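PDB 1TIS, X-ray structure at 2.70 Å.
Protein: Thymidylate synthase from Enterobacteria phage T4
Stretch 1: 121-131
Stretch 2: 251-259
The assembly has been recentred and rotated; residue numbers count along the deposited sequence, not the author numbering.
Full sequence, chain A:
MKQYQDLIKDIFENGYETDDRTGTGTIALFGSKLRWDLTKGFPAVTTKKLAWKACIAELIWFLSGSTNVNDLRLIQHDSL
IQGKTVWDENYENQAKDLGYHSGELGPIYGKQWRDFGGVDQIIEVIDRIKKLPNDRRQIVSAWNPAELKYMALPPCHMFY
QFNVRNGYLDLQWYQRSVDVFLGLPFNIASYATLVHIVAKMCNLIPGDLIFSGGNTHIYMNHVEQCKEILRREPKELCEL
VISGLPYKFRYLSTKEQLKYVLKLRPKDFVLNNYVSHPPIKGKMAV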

# COMPACT_ATOMS: atom_id res chain seq x y z
N GLN A 121 7.10 -5.91 15.10
CA GLN A 121 5.75 -5.70 14.59
C GLN A 121 4.87 -6.94 14.34
O GLN A 121 3.71 -6.71 13.99
N ILE A 122 5.24 -8.23 14.49
CA ILE A 122 4.24 -9.31 14.40
C ILE A 122 3.64 -9.32 15.78
O ILE A 122 2.49 -8.96 15.97
N ILE A 123 4.41 -9.66 16.79
CA ILE A 123 3.90 -9.70 18.14
C ILE A 123 3.12 -8.47 18.51
O ILE A 123 2.08 -8.68 19.14
N GLU A 124 3.44 -7.25 18.11
CA GLU A 124 2.57 -6.24 18.66
C GLU A 124 1.34 -5.86 17.83
O GLU A 124 0.38 -5.20 18.30
N VAL A 125 1.24 -6.31 16.59
CA VAL A 125 0.08 -6.01 15.77
C VAL A 125 -0.96 -7.03 16.15
O VAL A 125 -2.14 -6.81 15.88
N ILE A 126 -0.61 -8.17 16.72
CA ILE A 126 -1.63 -9.09 17.10
C ILE A 126 -2.18 -8.61 18.40
O ILE A 126 -3.34 -8.86 18.66
N ASP A 127 -1.48 -7.83 19.23
CA ASP A 127 -2.09 -7.20 20.39
C ASP A 127 -3.10 -6.13 19.94
O ASP A 127 -4.24 -6.31 20.36
N ARG A 128 -2.86 -5.08 19.11
CA ARG A 128 -3.91 -4.12 18.71
C ARG A 128 -5.21 -4.81 18.33
O ARG A 128 -6.24 -4.39 18.85
N ILE A 129 -5.18 -5.91 17.57
CA ILE A 129 -6.36 -6.69 17.21
C ILE A 129 -6.99 -7.27 18.46
O ILE A 129 -8.21 -7.29 18.61
N LYS A 130 -6.17 -7.79 19.35
CA LYS A 130 -6.66 -8.35 20.60
C LYS A 130 -7.25 -7.27 21.50
O LYS A 130 -8.05 -7.55 22.39
N LYS A 131 -6.86 -6.04 21.31
CA LYS A 131 -7.08 -5.11 22.36
C LYS A 131 -7.79 -3.89 21.88
O LYS A 131 -8.77 -3.55 22.49
N TYR A 251 -6.25 -18.57 24.41
CA TYR A 251 -6.23 -17.76 25.61
C TYR A 251 -4.76 -17.38 25.92
O TYR A 251 -4.47 -16.50 26.76
N LEU A 252 -3.82 -18.00 25.18
CA LEU A 252 -2.42 -17.85 25.53
C LEU A 252 -1.99 -16.45 25.18
O LEU A 252 -2.59 -15.87 24.28
N SER A 253 -1.00 -15.89 25.91
CA SER A 253 -0.53 -14.54 25.63
C SER A 253 0.07 -14.48 24.25
O SER A 253 0.74 -15.45 23.89
N THR A 254 -0.14 -13.43 23.45
CA THR A 254 0.38 -13.31 22.08
C THR A 254 1.79 -13.79 21.81
O THR A 254 2.09 -14.53 20.86
N LYS A 255 2.64 -13.45 22.77
CA LYS A 255 4.02 -13.84 22.66
C LYS A 255 4.20 -15.37 22.82
O LYS A 255 5.08 -16.00 22.22
N GLU A 256 3.33 -16.03 23.57
CA GLU A 256 3.30 -17.46 23.82
C GLU A 256 2.57 -18.28 22.73
O GLU A 256 2.79 -19.49 22.51
N GLN A 257 1.68 -17.56 22.03
CA GLN A 257 0.93 -18.08 20.90
C GLN A 257 1.81 -18.23 19.66
O GLN A 257 1.65 -19.23 18.95
N LEU A 258 2.70 -17.28 19.31
CA LEU A 258 3.61 -17.50 18.19
C LEU A 258 4.56 -18.62 18.59
O LEU A 258 4.88 -19.45 17.75
N LYS A 259 5.01 -18.71 19.85
CA LYS A 259 6.00 -19.72 20.26
C LYS A 259 5.55 -21.11 19.82
O LYS A 259 6.27 -21.86 19.16

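A small hydroxyl side chain can organize a helix–helix contact when it both donates and accepts, and Thr254 of phage T4 thymidylate synthase is a clear instance. Its CB points toward the helix 121–131, and with chi1 in the m well its OG1 donates a hydrogen bond to Asp127 OD1 (2.8 Å) while accepting one from Lys130 NZ, also at 2.8 Å from OG1. The hydroxyl thus links an acid and a base that lie one helical turn apart.

Lys130, m at chi1 and chi2, t at chi3 and p at chi4, bends its chain so that NZ also reaches Gln257 OE1, a weak hydrogen bond of 3.2 Å. Gln257 points inward with chi1 m and chi2 t, one turn beyond Thr254 on its own helix. The CB of Asp127 leaves sideways, yet its m rotamer brings the carboxylate nearer, and OD1 forms a long salt bridge with Lys255 NZ at 3.9 Å.

Around this polar centre the packing is of the knob-into-hole kind: Thr254 sits among Ile123, Ile126, Asp127 and Lys130. Its methyl provides the apolar half of the fit, CG2 lying 3.4 Å from CG2 of Ile126 (chi1 m, chi2 t); the same CG2 also packs against the backbone O of Ile123 at 3.5 Å.

Farther out, the contact becomes hydrocarbon. Ile123 starts sideways, with chi1 near -102°, between wells, and chi2 t, but its end turns inward, placing CD1 3.7 Å from CA of Lys255. Leu258, directed toward the other helix with chi1 near -100° and chi2 t, sends CD1 to 3.8 Å from CG2 of Ile122 (m at both chi angles) and 4.0 Å from CG1 of Ile123. The helix axes approach to 9.6 Å at an angle of 123°, and the two stretches together bury 402 Å².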

# COMPACT_ATOMS: atom_id res chain seq x y z
CB GLN A 121 5.84 -4.84 13.31
CG GLN A 121 6.58 -5.24 12.04
CD GLN A 121 6.66 -4.08 11.09
OE1 GLN A 121 5.78 -3.23 11.03
NE2 GLN A 121 7.71 -3.83 10.33
CB ILE A 122 4.79 -10.76 14.11
CG1 ILE A 122 5.00 -10.91 12.60
CG2 ILE A 122 3.82 -11.87 14.60
CD1 ILE A 122 3.68 -10.90 11.78
CB ILE A 123 5.11 -9.94 19.07
CG1 ILE A 123 4.96 -11.40 19.38
CG2 ILE A 123 5.24 -9.01 20.26
CD1 ILE A 123 6.11 -11.93 20.22
CB GLU A 124 3.47 -5.08 18.97
CG GLU A 124 3.76 -4.22 17.77
CD GLU A 124 3.48 -2.79 18.15
OE1 GLU A 124 2.30 -2.43 18.25
OE2 GLU A 124 4.45 -2.07 18.37
CB VAL A 125 0.39 -6.10 14.23
CG1 VAL A 125 0.30 -7.51 13.54
CG2 VAL A 125 -0.61 -5.12 13.63
CB ILE A 126 -1.00 -10.48 17.13
CG1 ILE A 126 -0.72 -10.81 15.63
CG2 ILE A 126 -1.90 -11.48 17.83
CD1 ILE A 126 -0.06 -12.13 15.19
CB ASP A 127 -1.04 -6.57 21.29
CG ASP A 127 -0.09 -7.56 21.97
OD1 ASP A 127 -0.43 -8.74 22.09
OD2 ASP A 127 1.00 -7.15 22.39
CB ARG A 128 -3.55 -3.26 17.50
CG ARG A 128 -2.27 -2.47 17.73
CD ARG A 128 -2.21 -1.09 17.02
NE ARG A 128 -2.88 0.00 17.73
CZ ARG A 128 -2.27 1.16 18.02
NH1 ARG A 128 -1.03 1.42 17.62
NH2 ARG A 128 -2.92 2.08 18.71
CB ILE A 129 -6.11 -7.93 16.35
CG1 ILE A 129 -4.94 -7.81 15.35
CG2 ILE A 129 -7.47 -8.20 15.70
CD1 ILE A 129 -5.08 -7.03 14.04
CB LYS A 130 -5.58 -8.99 21.46
CG LYS A 130 -4.68 -10.10 20.99
CD LYS A 130 -5.37 -11.40 20.71
CE LYS A 130 -4.27 -12.39 20.54
NZ LYS A 130 -3.65 -12.67 21.82
CB LYS A 131 -5.66 -4.93 22.88
CG LYS A 131 -5.32 -4.20 24.16
CD LYS A 131 -3.82 -3.94 24.04
CE LYS A 131 -3.00 -5.02 24.72
NZ LYS A 131 -2.59 -4.49 26.00
CB TYR A 251 -6.87 -18.57 26.80
CG TYR A 251 -8.20 -19.30 26.51
CD1 TYR A 251 -9.42 -18.63 26.40
CD2 TYR A 251 -8.16 -20.67 26.32
CE1 TYR A 251 -10.59 -19.32 26.09
CE2 TYR A 251 -9.32 -21.37 26.02
CZ TYR A 251 -10.54 -20.71 25.90
OH TYR A 251 -11.67 -21.46 25.64
CB LEU A 252 -1.55 -18.87 24.78
CG LEU A 252 -1.70 -20.37 25.13
CD1 LEU A 252 -0.55 -21.23 24.61
CD2 LEU A 252 -1.68 -20.50 26.63
CB SER A 253 0.50 -14.15 26.65
OG SER A 253 1.54 -15.09 26.79
CB THR A 254 0.25 -11.86 21.70
OG1 THR A 254 -1.09 -11.48 22.04
CG2 THR A 254 0.52 -11.61 20.26
CB LYS A 255 4.83 -13.04 23.71
CG LYS A 255 4.36 -11.61 24.06
CD LYS A 255 3.63 -11.66 25.43
CE LYS A 255 2.53 -10.62 25.66
NZ LYS A 255 1.36 -10.91 24.84
CB GLU A 256 2.66 -17.60 25.16
CG GLU A 256 2.82 -18.90 25.83
CD GLU A 256 4.26 -19.36 25.78
OE1 GLU A 256 5.10 -18.78 26.47
OE2 GLU A 256 4.51 -20.29 25.02
CB GLN A 257 -0.24 -17.19 20.53
CG GLN A 257 -1.34 -17.06 21.57
CD GLN A 257 -2.55 -16.30 21.04
OE1 GLN A 257 -2.37 -15.25 20.45
NE2 GLN A 257 -3.79 -16.77 21.16
CB LEU A 258 4.53 -16.33 17.83
CG LEU A 258 4.39 -15.27 16.71
CD1 LEU A 258 5.64 -14.40 16.77
CD2 LEU A 258 4.35 -15.85 15.31
CB LYS A 259 6.15 -19.63 21.77
CG LYS A 259 7.35 -20.34 22.42
CD LYS A 259 7.79 -19.61 23.70
CE LYS A 259 8.20 -18.19 23.30
NZ LYS A 259 8.51 -17.35 24.44